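Local coordinates for protein malonate decarboxylase subunit alpha (Acinetobacter baumannii ATCC 17978, PDB 6MPR) that probably serves as the acyl carrier protein transferase subunit of malonate decarboxylase, exchanging acetyl for malonyl on the carrier protein before decarboxylation, at residues A[31-35]-A[219-223]; A[52-57]-A[86-90]; A[278-282]-A[303-309]; A[315-320]-A[336-340]; A[430-436]-A[472-478]. All coordinates share one frame. Where two conformers were deposited one is given. Residue numbers count along the deposited sequence, not the author numbering.

Contact 1: residues A[31-35]-A[219-223]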
# COMPACT_ATOMS: atom_id res chain seq x y z
N LEU A 31 -0.55 -23.84 23.14
CA LEU A 31 0.88 -23.86 23.39
C LEU A 31 1.23 -24.82 24.52
O LEU A 31 2.21 -25.56 24.44
CB LEU A 31 1.40 -22.45 23.70
CG LEU A 31 1.99 -21.61 22.56
CD1 LEU A 31 1.18 -21.78 21.29
CD2 LEU A 31 2.01 -20.15 22.98
N GLU A 32 0.43 -24.81 25.59
CA GLU A 32 0.71 -25.67 26.73
C GLU A 32 0.66 -27.14 26.33
O GLU A 32 1.52 -27.93 26.73
CB GLU A 32 -0.28 -25.37 27.85
CG GLU A 32 0.18 -25.72 29.23
CD GLU A 32 -0.58 -24.92 30.25
OE1 GLU A 32 -1.83 -25.01 30.27
OE2 GLU A 32 0.07 -24.16 31.00
N MET A 33 -0.33 -27.50 25.52
CA MET A 33 -0.46 -28.89 25.07
C MET A 33 0.65 -29.26 24.09
O MET A 33 1.21 -30.36 24.17
CB MET A 33 -1.83 -29.11 24.44
CG MET A 33 -2.94 -29.39 25.44
SD MET A 33 -4.53 -29.65 24.64
CE MET A 33 -4.03 -30.59 23.20
N ALA A 34 0.99 -28.35 23.18
CA ALA A 34 2.02 -28.64 22.18
C ALA A 34 3.40 -28.73 22.80
O ALA A 34 4.26 -29.46 22.28
CB ALA A 34 2.01 -27.59 21.08
N ASN A 35 3.64 -27.99 23.89
CA ASN A 35 4.99 -27.89 24.44
C ASN A 35 5.51 -29.23 24.96
O ASN A 35 6.73 -29.40 25.08
CB ASN A 35 5.04 -26.86 25.57
CG ASN A 35 5.07 -25.43 25.05
OD1 ASN A 35 5.42 -25.17 23.89
ND2 ASN A 35 4.73 -24.49 25.93
N VAL A 219 7.30 -15.12 16.87
CA VAL A 219 7.31 -16.52 16.44
C VAL A 219 6.95 -17.40 17.64
O VAL A 219 7.50 -17.22 18.73
CB VAL A 219 8.70 -16.89 15.88
CG1 VAL A 219 8.77 -18.38 15.54
CG2 VAL A 219 9.04 -16.03 14.65
N ASP A 220 6.05 -18.35 17.43
CA ASP A 220 5.79 -19.29 18.52
C ASP A 220 6.62 -20.57 18.42
O ASP A 220 7.10 -21.07 19.44
CB ASP A 220 4.29 -19.61 18.57
CG ASP A 220 3.48 -18.38 18.80
OD1 ASP A 220 3.60 -17.79 19.91
OD2 ASP A 220 2.78 -17.95 17.86
N TYR A 221 6.83 -21.09 17.21
CA TYR A 221 7.61 -22.31 17.05
C TYR A 221 8.42 -22.27 15.77
O TYR A 221 8.01 -21.65 14.78
CB TYR A 221 6.74 -23.56 17.01
CG TYR A 221 5.98 -23.83 18.28
CD1 TYR A 221 6.58 -24.48 19.36
CD2 TYR A 221 4.67 -23.43 18.39
CE1 TYR A 221 5.86 -24.72 20.54
CE2 TYR A 221 3.95 -23.66 19.54
CZ TYR A 221 4.54 -24.30 20.61
OH TYR A 221 3.79 -24.52 21.74
N VAL A 222 9.56 -22.96 15.79
CA VAL A 222 10.34 -23.21 14.58
C VAL A 222 10.50 -24.72 14.43
O VAL A 222 10.41 -25.48 15.39
CB VAL A 222 11.72 -22.51 14.59
CG1 VAL A 222 11.56 -21.00 14.75
CG2 VAL A 222 12.62 -23.09 15.67
N VAL A 223 10.72 -25.15 13.19
CA VAL A 223 10.99 -26.56 12.89
C VAL A 223 12.00 -26.60 11.75
O VAL A 223 11.89 -25.83 10.79
CB VAL A 223 9.70 -27.32 12.52
CG1 VAL A 223 9.06 -26.77 11.22
CG2 VAL A 223 9.98 -28.81 12.36

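Contact 2: residues A[52-57]-A[86-90]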
# COMPACT_ATOMS: atom_id res chain seq x y z
N LEU A 52 1.06 -29.92 14.42
CA LEU A 52 0.05 -29.21 13.63
C LEU A 52 -1.37 -29.54 14.08
O LEU A 52 -2.22 -28.66 14.18
CB LEU A 52 0.20 -29.52 12.13
CG LEU A 52 1.45 -28.97 11.43
CD1 LEU A 52 1.52 -29.43 9.98
CD2 LEU A 52 1.49 -27.44 11.48
N GLU A 53 -1.64 -30.83 14.34
CA GLU A 53 -2.94 -31.26 14.83
C GLU A 53 -3.26 -30.75 16.23
O GLU A 53 -4.41 -30.87 16.67
CB GLU A 53 -3.00 -32.79 14.82
CG GLU A 53 -3.06 -33.39 13.43
CD GLU A 53 -2.93 -34.90 13.43
OE1 GLU A 53 -3.15 -35.50 12.36
OE2 GLU A 53 -2.63 -35.48 14.50
N THR A 54 -2.26 -30.25 16.94
CA THR A 54 -2.43 -29.71 18.29
C THR A 54 -2.63 -28.20 18.26
O THR A 54 -3.43 -27.66 19.04
CB THR A 54 -1.20 -30.04 19.15
OG1 THR A 54 -0.97 -31.45 19.12
CG2 THR A 54 -1.40 -29.58 20.59
N LEU A 55 -1.91 -27.50 17.38
CA LEU A 55 -1.92 -26.05 17.35
C LEU A 55 -3.02 -25.48 16.46
O LEU A 55 -3.44 -24.33 16.66
CB LEU A 55 -0.57 -25.52 16.87
CG LEU A 55 0.60 -25.83 17.81
CD1 LEU A 55 1.88 -25.38 17.18
CD2 LEU A 55 0.39 -25.14 19.14
N ILE A 56 -3.46 -26.22 15.46
CA ILE A 56 -4.50 -25.77 14.53
C ILE A 56 -5.82 -26.37 14.96
O ILE A 56 -5.88 -27.49 15.49
CB ILE A 56 -4.16 -26.17 13.08
CG1 ILE A 56 -2.76 -25.67 12.69
CG2 ILE A 56 -5.22 -25.63 12.11
CD1 ILE A 56 -2.36 -26.12 11.31
N THR A 57 -6.90 -25.59 14.80
CA THR A 57 -8.26 -25.94 15.19
C THR A 57 -9.15 -25.89 13.95
O THR A 57 -8.92 -25.04 13.08
CB THR A 57 -8.77 -24.94 16.25
OG1 THR A 57 -7.79 -24.81 17.29
CG2 THR A 57 -10.09 -25.39 16.89
N ILE A 86 -9.54 -34.46 12.63
CA ILE A 86 -9.05 -33.45 13.56
C ILE A 86 -9.01 -32.07 12.91
O ILE A 86 -9.57 -31.11 13.45
CB ILE A 86 -7.66 -33.85 14.09
CG1 ILE A 86 -7.74 -35.21 14.78
CG2 ILE A 86 -7.09 -32.78 15.03
CD1 ILE A 86 -6.40 -35.76 15.19
N LEU A 87 -8.37 -31.95 11.75
CA LEU A 87 -8.26 -30.67 11.03
C LEU A 87 -9.17 -30.71 9.81
O LEU A 87 -8.86 -31.40 8.83
CB LEU A 87 -6.82 -30.38 10.63
CG LEU A 87 -5.81 -30.33 11.76
CD1 LEU A 87 -4.47 -29.81 11.23
CD2 LEU A 87 -6.33 -29.46 12.88
N HIS A 88 -10.26 -29.95 9.86
CA HIS A 88 -11.20 -29.83 8.75
C HIS A 88 -11.70 -28.40 8.73
O HIS A 88 -11.54 -27.65 9.69
CB HIS A 88 -12.36 -30.82 8.87
CG HIS A 88 -13.04 -30.78 10.20
ND1 HIS A 88 -14.07 -29.90 10.49
CD2 HIS A 88 -12.83 -31.50 11.33
CE1 HIS A 88 -14.46 -30.09 11.74
NE2 HIS A 88 -13.73 -31.05 12.27
N ASP A 89 -12.30 -28.01 7.59
CA ASP A 89 -12.89 -26.68 7.42
C ASP A 89 -11.88 -25.57 7.64
O ASP A 89 -12.23 -24.47 8.08
CB ASP A 89 -14.11 -26.48 8.33
CG ASP A 89 -15.28 -27.34 7.91
OD1 ASP A 89 -15.94 -26.99 6.91
OD2 ASP A 89 -15.51 -28.38 8.55
N LEU A 90 -10.61 -25.86 7.35
CA LEU A 90 -9.60 -24.81 7.38
C LEU A 90 -9.90 -23.76 6.32
O LEU A 90 -10.30 -24.09 5.20
CB LEU A 90 -8.20 -25.40 7.17
CG LEU A 90 -7.68 -26.31 8.29
CD1 LEU A 90 -6.20 -26.56 8.16
CD2 LEU A 90 -8.03 -25.73 9.67

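Contact 3: residues A[278-282]-A[303-309]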
# COMPACT_ATOMS: atom_id res chain seq x y z
N GLU A 278 14.79 -4.66 -21.43
CA GLU A 278 15.95 -4.61 -20.53
C GLU A 278 17.25 -4.84 -21.30
O GLU A 278 18.25 -4.15 -21.04
CB GLU A 278 15.78 -5.66 -19.42
CG GLU A 278 14.51 -5.44 -18.58
CD GLU A 278 14.11 -6.63 -17.72
OE1 GLU A 278 14.95 -7.52 -17.47
OE2 GLU A 278 12.93 -6.67 -17.30
N LEU A 279 17.25 -5.77 -22.26
CA LEU A 279 18.46 -6.14 -22.98
C LEU A 279 18.81 -5.21 -24.14
O LEU A 279 19.94 -5.27 -24.63
CB LEU A 279 18.36 -7.57 -23.49
CG LEU A 279 18.49 -8.61 -22.37
CD1 LEU A 279 18.17 -10.02 -22.88
CD2 LEU A 279 19.88 -8.55 -21.76
N ILE A 280 17.91 -4.33 -24.58
CA ILE A 280 18.27 -3.39 -25.62
C ILE A 280 18.41 -1.96 -25.10
O ILE A 280 18.78 -1.08 -25.87
CB ILE A 280 17.32 -3.42 -26.84
CG1 ILE A 280 15.95 -2.84 -26.51
CG2 ILE A 280 17.22 -4.82 -27.44
CD1 ILE A 280 15.08 -2.63 -27.73
N LEU A 281 18.14 -1.71 -23.82
CA LEU A 281 18.53 -0.42 -23.27
C LEU A 281 19.99 -0.09 -23.54
O LEU A 281 20.27 1.01 -24.03
CB LEU A 281 18.21 -0.35 -21.77
CG LEU A 281 16.75 -0.12 -21.42
CD1 LEU A 281 16.59 -0.27 -19.92
CD2 LEU A 281 16.31 1.27 -21.89
N PRO A 282 20.96 -0.98 -23.28
CA PRO A 282 22.37 -0.59 -23.47
C PRO A 282 22.81 -0.53 -24.92
O PRO A 282 23.96 -0.14 -25.18
CB PRO A 282 23.14 -1.68 -22.70
CG PRO A 282 22.12 -2.36 -21.83
CD PRO A 282 20.86 -2.29 -22.62
N HIS A 303 16.24 -9.50 -12.09
CA HIS A 303 16.19 -10.18 -13.37
C HIS A 303 17.62 -10.36 -13.88
O HIS A 303 18.36 -9.37 -13.97
CB HIS A 303 15.41 -9.36 -14.40
CG HIS A 303 13.94 -9.26 -14.15
ND1 HIS A 303 13.07 -8.70 -15.07
CD2 HIS A 303 13.18 -9.64 -13.09
CE1 HIS A 303 11.84 -8.75 -14.58
NE2 HIS A 303 11.88 -9.31 -13.39
N PRO A 304 18.05 -11.59 -14.22
CA PRO A 304 19.35 -11.72 -14.89
C PRO A 304 19.40 -10.92 -16.17
O PRO A 304 20.47 -10.44 -16.55
CB PRO A 304 19.47 -13.23 -15.14
CG PRO A 304 18.61 -13.84 -14.06
CD PRO A 304 17.42 -12.90 -14.02
N THR A 305 18.25 -10.73 -16.84
CA THR A 305 18.28 -9.96 -18.08
C THR A 305 18.49 -8.47 -17.84
O THR A 305 18.72 -7.75 -18.82
CB THR A 305 16.99 -10.17 -18.88
OG1 THR A 305 15.85 -9.84 -18.08
CG2 THR A 305 16.90 -11.60 -19.36
N LEU A 306 18.44 -8.00 -16.59
CA LEU A 306 18.81 -6.62 -16.28
C LEU A 306 20.31 -6.43 -16.07
O LEU A 306 20.76 -5.29 -15.95
CB LEU A 306 18.05 -6.14 -15.02
CG LEU A 306 17.92 -4.63 -14.81
CD1 LEU A 306 17.05 -4.02 -15.91
CD2 LEU A 306 17.32 -4.34 -13.42
N ILE A 307 21.10 -7.50 -16.04
CA ILE A 307 22.53 -7.36 -15.76
C ILE A 307 23.23 -6.38 -16.71
O ILE A 307 23.96 -5.51 -16.23
CB ILE A 307 23.20 -8.74 -15.71
CG1 ILE A 307 22.71 -9.51 -14.47
CG2 ILE A 307 24.73 -8.61 -15.69
CD1 ILE A 307 23.24 -10.93 -14.38
N PRO A 308 23.05 -6.46 -18.03
CA PRO A 308 23.76 -5.50 -18.90
C PRO A 308 23.36 -4.05 -18.62
O PRO A 308 24.22 -3.16 -18.63
CB PRO A 308 23.38 -5.96 -20.31
CG PRO A 308 23.12 -7.43 -20.15
CD PRO A 308 22.40 -7.52 -18.84
N ALA A 309 22.08 -3.79 -18.37
CA ALA A 309 21.63 -2.44 -18.02
C ALA A 309 22.24 -1.96 -16.70
O ALA A 309 22.49 -0.77 -16.54
CB ALA A 309 20.10 -2.41 -17.94
O HOH W 1 19.98 -5.48 -19.45

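Contact 4: residues A[315-320]-A[336-340]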
# COMPACT_ATOMS: atom_id res chain seq x y z
N VAL A 315 20.90 1.53 -14.58
CA VAL A 315 20.04 1.17 -13.46
C VAL A 315 20.67 1.73 -12.19
O VAL A 315 21.71 1.24 -11.74
CB VAL A 315 19.86 -0.34 -13.36
CG1 VAL A 315 19.01 -0.67 -12.14
CG2 VAL A 315 19.22 -0.91 -14.63
N GLU A 316 20.00 2.71 -11.58
CA GLU A 316 20.52 3.36 -10.39
C GLU A 316 20.07 2.70 -9.09
O GLU A 316 20.83 2.70 -8.12
CB GLU A 316 20.13 4.84 -10.40
CG GLU A 316 20.93 5.55 -11.49
CD GLU A 316 20.54 6.99 -11.73
OE1 GLU A 316 20.95 7.52 -12.79
OE2 GLU A 316 19.85 7.59 -10.88
N SER A 317 18.88 2.12 -9.07
CA SER A 317 18.35 1.53 -7.86
C SER A 317 17.34 0.46 -8.23
O SER A 317 16.58 0.61 -9.20
CB SER A 317 17.71 2.58 -6.96
OG SER A 317 16.51 3.08 -7.54
N VAL A 318 17.33 -0.62 -7.46
CA VAL A 318 16.32 -1.67 -7.60
C VAL A 318 15.89 -2.05 -6.20
O VAL A 318 16.73 -2.44 -5.37
CB VAL A 318 16.85 -2.91 -8.33
CG1 VAL A 318 15.75 -3.97 -8.47
CG2 VAL A 318 17.41 -2.54 -9.68
N HIS A 319 14.59 -1.97 -5.93
CA HIS A 319 13.96 -2.58 -4.76
C HIS A 319 13.20 -3.82 -5.21
O HIS A 319 12.54 -3.80 -6.25
CB HIS A 319 13.01 -1.61 -4.06
CG HIS A 319 12.58 -2.09 -2.72
ND1 HIS A 319 11.39 -2.78 -2.53
CD2 HIS A 319 13.22 -2.10 -1.53
CE1 HIS A 319 11.30 -3.13 -1.26
NE2 HIS A 319 12.40 -2.74 -0.63
N CYS A 320 13.29 -4.90 -4.43
CA CYS A 320 12.91 -6.24 -4.89
C CYS A 320 11.75 -6.81 -4.09
O CYS A 320 11.71 -6.69 -2.86
CB CYS A 320 14.08 -7.23 -4.76
SG CYS A 320 15.51 -6.82 -5.76
N ASP A 336 25.52 -0.82 -4.24
CA ASP A 336 25.10 0.54 -4.58
C ASP A 336 23.74 0.58 -5.27
O ASP A 336 23.05 1.60 -5.19
CB ASP A 336 26.15 1.22 -5.47
CG ASP A 336 27.33 1.74 -4.67
OD1 ASP A 336 27.18 1.86 -3.44
OD2 ASP A 336 28.40 2.04 -5.26
N VAL A 337 23.34 -0.51 -5.91
CA VAL A 337 22.11 -0.57 -6.69
C VAL A 337 20.97 -1.20 -5.90
O VAL A 337 19.86 -0.69 -5.90
CB VAL A 337 22.36 -1.34 -8.00
CG1 VAL A 337 21.06 -1.53 -8.77
CG2 VAL A 337 23.38 -0.56 -8.83
N PHE A 338 21.24 -2.32 -5.22
CA PHE A 338 20.22 -3.11 -4.52
C PHE A 338 20.15 -2.74 -3.04
O PHE A 338 21.02 -2.04 -2.51
CB PHE A 338 20.52 -4.61 -4.68
CG PHE A 338 20.42 -5.11 -6.11
CD1 PHE A 338 19.20 -5.46 -6.65
CD2 PHE A 338 21.55 -5.20 -6.90
CE1 PHE A 338 19.08 -5.90 -7.95
CE2 PHE A 338 21.45 -5.64 -8.24
CZ PHE A 338 20.21 -5.99 -8.75
N PHE A 339 19.09 -3.22 -2.38
CA PHE A 339 18.93 -3.03 -0.94
C PHE A 339 19.49 -4.26 -0.23
O PHE A 339 18.92 -5.35 -0.32
CB PHE A 339 17.47 -2.77 -0.58
CG PHE A 339 16.97 -1.40 -1.00
CD1 PHE A 339 16.58 -1.16 -2.31
CD2 PHE A 339 16.94 -0.34 -0.09
CE1 PHE A 339 16.15 0.11 -2.72
CE2 PHE A 339 16.49 0.93 -0.48
CZ PHE A 339 16.09 1.14 -1.80
N THR A 340 20.60 -4.09 0.48
CA THR A 340 21.30 -5.21 1.11
C THR A 340 21.55 -4.88 2.57
O THR A 340 21.72 -3.71 2.94
CB THR A 340 22.63 -5.51 0.41
OG1 THR A 340 23.50 -4.38 0.53
CG2 THR A 340 22.40 -5.86 -1.07
O HOH W 2 20.60 2.88 -5.40
O HOH W 3 17.08 -4.58 -3.91

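Contact 5: residues A[430-436]-A[472-478]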
# COMPACT_ATOMS: atom_id res chain seq x y z
N VAL A 430 0.15 2.88 -17.46
CA VAL A 430 -0.15 1.45 -17.37
C VAL A 430 -0.19 0.95 -18.80
O VAL A 430 -1.08 1.33 -19.57
CB VAL A 430 -1.48 1.21 -16.64
CG1 VAL A 430 -1.92 -0.23 -16.76
CG2 VAL A 430 -1.33 1.59 -15.17
N VAL A 431 0.79 0.13 -19.17
CA VAL A 431 0.99 -0.32 -20.54
C VAL A 431 0.65 -1.80 -20.64
O VAL A 431 1.21 -2.62 -19.91
CB VAL A 431 2.44 -0.08 -21.01
CG1 VAL A 431 2.58 -0.44 -22.51
CG2 VAL A 431 2.87 1.35 -20.71
N GLN A 432 -0.24 -2.13 -21.57
CA GLN A 432 -0.45 -3.52 -21.97
C GLN A 432 0.36 -3.78 -23.24
O GLN A 432 0.03 -3.25 -24.31
CB GLN A 432 -1.93 -3.83 -22.21
CG GLN A 432 -2.68 -4.17 -20.96
CD GLN A 432 -2.37 -5.57 -20.44
OE1 GLN A 432 -2.87 -5.98 -19.40
NE2 GLN A 432 -1.54 -6.30 -21.17
N MET A 433 1.40 -4.60 -23.12
CA MET A 433 2.34 -4.89 -24.20
C MET A 433 2.14 -6.35 -24.57
O MET A 433 2.59 -7.25 -23.86
CB MET A 433 3.78 -4.61 -23.77
CG MET A 433 4.84 -5.03 -24.76
SD MET A 433 6.46 -4.64 -24.06
CE MET A 433 7.46 -4.72 -25.51
N VAL A 434 1.47 -6.59 -25.70
CA VAL A 434 0.91 -7.89 -26.01
C VAL A 434 0.96 -8.10 -27.53
O VAL A 434 0.69 -7.17 -28.29
CB VAL A 434 -0.52 -7.93 -25.41
CG1 VAL A 434 -1.60 -7.76 -26.44
CG2 VAL A 434 -0.71 -9.13 -24.46
N GLU A 435 1.34 -9.31 -27.97
CA GLU A 435 1.22 -9.62 -29.38
C GLU A 435 -0.25 -9.90 -29.72
O GLU A 435 -1.06 -10.24 -28.85
CB GLU A 435 2.10 -10.81 -29.79
CG GLU A 435 3.58 -10.62 -29.50
CD GLU A 435 4.37 -11.92 -29.61
OE1 GLU A 435 4.37 -12.53 -30.70
OE2 GLU A 435 4.98 -12.32 -28.59
N THR A 436 -0.59 -9.73 -30.99
CA THR A 436 -2.00 -9.84 -31.36
C THR A 436 -2.52 -11.27 -31.27
O THR A 436 -3.71 -11.48 -31.04
CB THR A 436 -2.23 -9.26 -32.76
OG1 THR A 436 -1.42 -9.94 -33.73
CG2 THR A 436 -1.89 -7.77 -32.74
N VAL A 472 -5.80 1.54 -18.57
CA VAL A 472 -4.74 1.39 -19.56
C VAL A 472 -4.48 2.75 -20.20
O VAL A 472 -5.40 3.34 -20.79
CB VAL A 472 -5.10 0.34 -20.61
CG1 VAL A 472 -3.98 0.24 -21.67
CG2 VAL A 472 -5.40 -1.01 -19.96
N THR A 473 -3.25 3.24 -20.10
CA THR A 473 -2.86 4.45 -20.82
C THR A 473 -2.25 4.15 -22.19
O THR A 473 -2.36 4.98 -23.10
CB THR A 473 -1.88 5.28 -19.99
OG1 THR A 473 -0.70 4.51 -19.70
CG2 THR A 473 -2.52 5.73 -18.69
N HIS A 474 -1.64 2.98 -22.36
CA HIS A 474 -0.94 2.63 -23.60
C HIS A 474 -1.20 1.17 -23.94
O HIS A 474 -0.97 0.30 -23.10
CB HIS A 474 0.58 2.82 -23.46
CG HIS A 474 1.00 4.24 -23.22
ND1 HIS A 474 0.84 4.87 -22.00
CD2 HIS A 474 1.58 5.15 -24.04
CE1 HIS A 474 1.33 6.10 -22.08
NE2 HIS A 474 1.78 6.30 -23.31
N LEU A 475 -1.61 0.91 -25.19
CA LEU A 475 -1.69 -0.45 -25.74
C LEU A 475 -0.58 -0.61 -26.78
O LEU A 475 -0.57 0.11 -27.78
CB LEU A 475 -3.05 -0.72 -26.37
CG LEU A 475 -3.25 -2.10 -27.01
CD1 LEU A 475 -3.06 -3.23 -25.97
CD2 LEU A 475 -4.62 -2.19 -27.63
N LEU A 476 0.31 -1.58 -26.56
CA LEU A 476 1.47 -1.79 -27.42
C LEU A 476 1.44 -3.21 -27.97
O LEU A 476 1.49 -4.17 -27.19
CB LEU A 476 2.76 -1.54 -26.64
CG LEU A 476 4.06 -2.05 -27.25
CD1 LEU A 476 4.26 -1.43 -28.62
CD2 LEU A 476 5.22 -1.73 -26.31
N THR A 477 1.36 -3.34 -29.30
CA THR A 477 1.41 -4.64 -29.97
C THR A 477 2.54 -4.63 -30.99
O THR A 477 3.23 -3.62 -31.17
CB THR A 477 0.09 -4.98 -30.68
OG1 THR A 477 -0.01 -4.20 -31.89
CG2 THR A 477 -1.11 -4.70 -29.80
N GLU A 478 2.70 -5.75 -31.70
CA GLU A 478 3.67 -5.78 -32.78
C GLU A 478 3.26 -4.88 -33.94
O GLU A 478 4.08 -4.61 -34.83
CB GLU A 478 3.92 -7.22 -33.24
CG GLU A 478 2.88 -7.82 -34.19
CD GLU A 478 1.68 -8.43 -33.50
OE1 GLU A 478 1.48 -8.18 -32.28
OE2 GLU A 478 0.92 -9.17 -34.17

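Contact 1: residues A[31-35]-A[219-223]
One hydrogen bond joins the two segments: the hydroxyl OH of Y221 donates to OD1 of N35 at 2.8 Å, the amide oxygen lying at the edge of the ring, close to its plane. The carbonyl O of L31 is also near, 3.3 Å from OH of Y221, but poorly angled; it accepts instead from N of N35 at 2.9 Å. The hydroxyl tip of Y221 thus reaches the segment 31-35. Its strand, 221-224, lies between 42-43 and 194-199 in an eight-stranded parallel sheet, so the side chain bridges sheet and helix in an α/β layer. L31 and A34 add apolar contacts to the ring: CD1 of L31 is 3.8 Å from CE2 of Y221, and CB of A34 is 4.2 Å from CZ of Y221. L55 of helix 48-55 also touches the ring. Charge enters through D220, whose carboxylate makes salt bridges to K27 and to R342 of the second subunit, while CD2 of L31 is 4.2 Å from OD1 of D220.

Contact 2: residues A[52-57]-A[86-90]
No hydrogen bond crosses this contact; what joins the segments is a leucine set against the end of a helix. CD2 of L87 lies 3.3 Å from the carbonyl O of I56, and CD1 of L87 is 3.9 Å from O of L52. The helix is ending just here: N of I56 still bonds to O of L52 at 3.0 Å, but I56 itself has left helical phi/psi for -99/144°, which turns the chain along the loop 86-90. The contact sits in the α/β layering of the parallel sheet. Helix 48-55 leads into strand 61-64, from which a β-α-β crossover through helix 73-79 reaches the adjacent strand 90-94, and the loop 86-90 is the last part of that crossover. L79 of helix 73-79 packs on I56, L87 and L90 alike. Among these side chains, CB of I56 is 3.9 Å from CD2 of L87, and CG2 of I56 is 3.7 Å from CD2 of L90, which also approaches O of T57 at 3.6 Å. Toward solvent, CG2 of I86 rests 3.7 Å from O of E53, and CD1 of I86 is 3.8 Å from OE2 of E53, whose other carboxylate oxygen accepts a bond from N of N83. Further along the loop, ND1 of H88 donates to OD2 of D89 at 2.9 Å.

Contact 3: residues A[278-282]-A[303-309]
The carboxylate of E278 gathers the polar groups of this buried contact between helix 272-287 and the segment leading into helix 307-311. Its OE1 accepts a short bond, 2.6 Å, from OG1 of T305 and a weak one, 3.3 Å, from ND1 of H303; its OE2 accepts from ND1 of H303 at 3.0 Å and is hydrogen-bonded to ND1 of H268 in strand 265-268 of the mixed sheet. N of L306 is satisfied by O of H303 at 3.0 Å. A water serves the backbone, donating to O of E278 and O of T305, both at 2.7 Å, and accepting from N of A309 at 2.9 Å. Beside the polar groups, CD2 of L279 packs on CG of P308 at 3.8 Å, and CG of P282 lies 4.1 Å from CB of P308; P282, lacking an amide hydrogen, marks a kink in helix 272-287. With both oxygens accepting, the carboxylate is probably ionised, and it joins helix 272-287, the sheet and the approach to helix 307-311.

Contact 4: residues A[315-320]-A[336-340]
V337 fills the apolar centre: its CG1 lies 3.9 Å from CG2 of V318 and 4.0 Å from CG1 of V315. Next to it, CE1 of F338 approaches CB of V318 at 3.7 Å, and SG of C320 sits at the edge of the same ring, 4.0 Å from CD1 of F338, a sulfur-aromatic contact. H319 turns its edge to the face of F339 in a T-shaped stack, centroids 5.0 Å apart and planes at 75°; P187 of the second subunit packs on F339. The two segments run in nearly the same direction, 18° apart end to end. Strand 317-319 is an edge strand of the mixed sheet within this chain, hydrogen-bonded on its inner side to strand 297-299, and the loop 336-340 lies along it. Between the backbones, N of V318 donates to O of V337 at 3.0 Å, and CA of S317 makes a CH···O contact with the same O of V337 at 3.3 Å. D336 binds backbone N of K22 and R23 of the second subunit. Two waters complete the polar edge, one donating to O of E316 (2.7 Å) and O of D336 (2.8 Å), the other donating to O of V318 (2.6 Å) and accepting from N of F339 (2.9 Å). Water thus supplements the one direct backbone bond, so the loop follows the edge strand without becoming a regular sheet member.

Contact 5: residues A[430-436]-A[472-478]
Strands 429-433 and 474-477 are adjacent parallel strands of the mixed sheet, joined by a β-α-β crossover through helix 450-458. Parallel pairing runs V431 with H474, Q432 with L475 and M433 with L476, the bonds including N of Q432 to O of H474 (3.0 Å) and N of L476 to O of Q432 (2.8 Å). On the face carrying V431, M433, H474 and L476, M433 is extended with all three chi angles t, placing its CG 3.7 Å from CD2 of L476 and its length against I277 of helix 272-287. H474 takes chi1 m, so its ring leaves the strand pair to meet H261, Y483 and Y485, and its ND1 shares a hydrogen bond of 2.8 Å with OG1 of T473. That OG1, with T473 in the p rotamer, also accepts from N of V430 at 2.9 Å. On the other face, Q432 bends away (m, m), whereas L475 (t, p) brings CD1 to 4.0 Å from CB of Q432. Beyond the strands E478, with chi1 p and chi2 m, curls back across to T436: its OE1 accepts from N of T436 at 2.9 Å, and its OE2 from OG1 of T436 at 2.5 Å.

From the N terminus, contact 1 closes the longest loop, 183 residues between its segments, tying helix 22-34 to strand 221-224 of the parallel sheet; contact 2 opens and closes within it, tying the end of helix 48-55 to the loop before strand 90-94. These two touch, with CB of A34 3.5 Å from CD2 of L55. Contacts 3, 4 and 5 then follow in series, and no loops cross. Contact 3 joins helices 272-287 and 307-311, and abuts contact 4, CB of A309 lying 3.7 Å from CG2 of V315. Contacts 4 and 5 reach the same mixed sheet, where contact 5 pairs strands 429-433 and 474-477. Contacts 1 and 4 both meet the second subunit.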